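Local coordinates for disulfide bond forming protein (DsbF) (Mycobacterium tuberculosis, PDB 3IOS), which probably catalyses the oxidation of reduced, unfolded secreted proteins to form disulfide bonds, as an extracellular thiol oxidase of the thioredoxin family, at residues Gln86-Val89 / Pro93-Thr96. Numbering follows the deposited sequence.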
ATOM      1  N   GLN A  86       1.856   1.584 -14.533  1.00 18.28           N
ATOM      2  CA  GLN A  86       1.642   2.979 -14.907  1.00 19.22           C
ATOM      3  C   GLN A  86       0.241   3.187 -15.481  1.00 17.78           C
ATOM      4  O   GLN A  86      -0.393   4.209 -15.225  1.00 19.80           O
ATOM      5  CB  GLN A  86       2.680   3.415 -15.943  1.00 20.13           C
ATOM      6  CG  GLN A  86       4.109   3.205 -15.488  1.00 22.05           C
ATOM      7  CD  GLN A  86       5.110   3.549 -16.569  1.00 22.93           C
ATOM      8  OE1 GLN A  86       4.935   3.172 -17.728  1.00 23.81           O
ATOM      9  NE2 GLN A  86       6.173   4.255 -16.196  1.00 20.79           N
ATOM     10  N   GLU A  87      -0.235   2.221 -16.263  1.00 19.33           N
ATOM     11  CA  GLU A  87      -1.564   2.311 -16.858  1.00 22.04           C
ATOM     12  C   GLU A  87      -2.619   2.364 -15.759  1.00 18.84           C
ATOM     13  O   GLU A  87      -3.574   3.133 -15.835  1.00 18.34           O
ATOM     14  CB  GLU A  87      -1.831   1.105 -17.762  1.00 25.40           C
ATOM     15  CG  GLU A  87      -1.039   1.093 -19.052  1.00 32.25           C
ATOM     16  CD  GLU A  87      -1.248  -0.185 -19.844  1.00 36.36           C
ATOM     17  OE1 GLU A  87      -2.420  -0.580 -20.035  1.00 39.60           O
ATOM     18  OE2 GLU A  87      -0.243  -0.789 -20.279  1.00 39.27           O
ATOM     19  N   PHE A  88      -2.430   1.534 -14.740  1.00 17.44           N
ATOM     20  CA  PHE A  88      -3.341   1.464 -13.606  1.00 17.39           C
ATOM     21  C   PHE A  88      -3.371   2.799 -12.851  1.00 17.44           C
ATOM     22  O   PHE A  88      -4.442   3.347 -12.581  1.00 17.64           O
ATOM     23  CB  PHE A  88      -2.896   0.330 -12.675  1.00 16.15           C
ATOM     24  CG  PHE A  88      -3.771   0.141 -11.461  1.00 16.55           C
ATOM     25  CD1 PHE A  88      -4.775  -0.823 -11.451  1.00 15.85           C
ATOM     26  CD2 PHE A  88      -3.552   0.892 -10.308  1.00 15.33           C
ATOM     27  CE1 PHE A  88      -5.545  -1.041 -10.305  1.00 14.58           C
ATOM     28  CE2 PHE A  88      -4.316   0.684  -9.159  1.00 15.53           C
ATOM     29  CZ  PHE A  88      -5.313  -0.288  -9.157  1.00 17.21           C
ATOM     30  N   VAL A  89      -2.195   3.328 -12.514  1.00 17.66           N
ATOM     31  CA  VAL A  89      -2.140   4.592 -11.791  1.00 18.59           C
ATOM     32  C   VAL A  89      -2.687   5.747 -12.630  1.00 19.81           C
ATOM     33  O   VAL A  89      -3.225   6.705 -12.084  1.00 20.65           O
ATOM     34  CB  VAL A  89      -0.698   4.917 -11.316  1.00 20.69           C
ATOM     35  CG1 VAL A  89      -0.204   3.826 -10.374  1.00 20.75           C
ATOM     36  CG2 VAL A  89       0.233   5.046 -12.501  1.00 23.67           C
ATOM     37  N   PRO A  93      -7.413   7.212  -9.617  1.00 27.18           N
ATOM     38  CA  PRO A  93      -6.982   8.281  -8.716  1.00 26.59           C
ATOM     39  C   PRO A  93      -6.157   7.865  -7.501  1.00 25.01           C
ATOM     40  O   PRO A  93      -6.581   8.028  -6.356  1.00 27.61           O
ATOM     41  CB  PRO A  93      -8.323   8.913  -8.282  1.00 26.85           C
ATOM     42  CG  PRO A  93      -9.213   7.751  -8.168  1.00 27.31           C
ATOM     43  CD  PRO A  93      -8.837   6.966  -9.469  1.00 27.64           C
ATOM     44  N   VAL A  94      -4.965   7.379  -7.781  1.00 24.83           N
ATOM     45  CA  VAL A  94      -4.060   6.942  -6.734  1.00 22.71           C
ATOM     46  C   VAL A  94      -2.641   7.456  -6.963  1.00 24.53           C
ATOM     47  O   VAL A  94      -1.678   6.884  -6.453  1.00 23.69           O
ATOM     48  CB  VAL A  94      -4.019   5.399  -6.645  1.00 21.74           C
ATOM     49  CG1 VAL A  94      -5.402   4.854  -6.304  1.00 21.88           C
ATOM     50  CG2 VAL A  94      -3.535   4.823  -7.965  1.00 20.11           C
ATOM     51  N   LYS A  95      -2.512   8.530  -7.734  1.00 26.99           N
ATOM     52  CA  LYS A  95      -1.199   9.104  -8.011  1.00 30.28           C
ATOM     53  C   LYS A  95      -0.733  10.042  -6.903  1.00 30.18           C
ATOM     54  O   LYS A  95       0.427  10.448  -6.878  1.00 33.54           O
ATOM     55  CB  LYS A  95      -1.233   9.854  -9.344  1.00 31.63           C
ATOM     56  CG  LYS A  95      -0.696   9.044 -10.490  1.00 33.90           C
ATOM     57  CD  LYS A  95      -1.110   9.618 -11.852  1.00 35.92           C
ATOM     58  CE  LYS A  95      -0.566   8.791 -13.002  1.00 36.12           C
ATOM     59  NZ  LYS A  95      -1.022   9.339 -14.296  1.00 37.65           N
ATOM     60  N   THR A  96      -1.640  10.358  -5.984  1.00 29.97           N
ATOM     61  CA  THR A  96      -1.365  11.256  -4.866  1.00 29.51           C
ATOM     62  C   THR A  96      -0.512  10.638  -3.750  1.00 28.21           C
ATOM     63  O   THR A  96       0.042  11.358  -2.916  1.00 27.82           O
ATOM     64  CB  THR A  96      -2.686  11.775  -4.252  1.00 31.64           C
ATOM     65  OG1 THR A  96      -3.470  12.396  -5.279  1.00 36.90           O
ATOM     66  CG2 THR A  96      -2.414  12.795  -3.159  1.00 34.28           C
TER
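Val94 overlaps Val89 through a single methyl, CG2, which lies 4.1 Å from Val89 CA and 4.2 Å from Val89 CG1. With chi1 at -61°, CG2 of Val94 sits between its own backbone N and carbonyl carbon and is the branch that meets the helix. Val94 CG2 also approaches the Phe88 ring obliquely, 4.4 Å from Phe88 CE2, so one small group touches two successive residues of helix 82-91. Phe88 itself extends with CG anti to the backbone N (chi1 -179°), and its ring stacks on Trp47 and touches the residues of the Cys51-Cys54 motif, a disulfide in the oxidized protein. Val94 also touches Ala58 of helix 52-67 and Trp45 of strand 42-47.

Lys95 takes the outer side of the contact. Its extended chain passes the carbonyl of Val89, and Lys95 CE lies 3.5 Å from Val89 O. The chain crosses the Val89 side chain at about a right angle, where Lys95 CE packs 3.9 Å from Val89 CG2. One methylene thus meets both an apolar methyl and a polar oxygen.

The example shows how a thioredoxin fold turns from a helix back into its sheet: the loop leading to the edge strand 98-101 folds against the helix it has just left. No hydrogen bond joins the two segments; Val94 O accepts one from Gln99 NE2. Between these segments cohesion rests mainly on van der Waals contact, perhaps with a weak electrostatic pull between the CE methylene of Lys95 and the carbonyl oxygen of Val89.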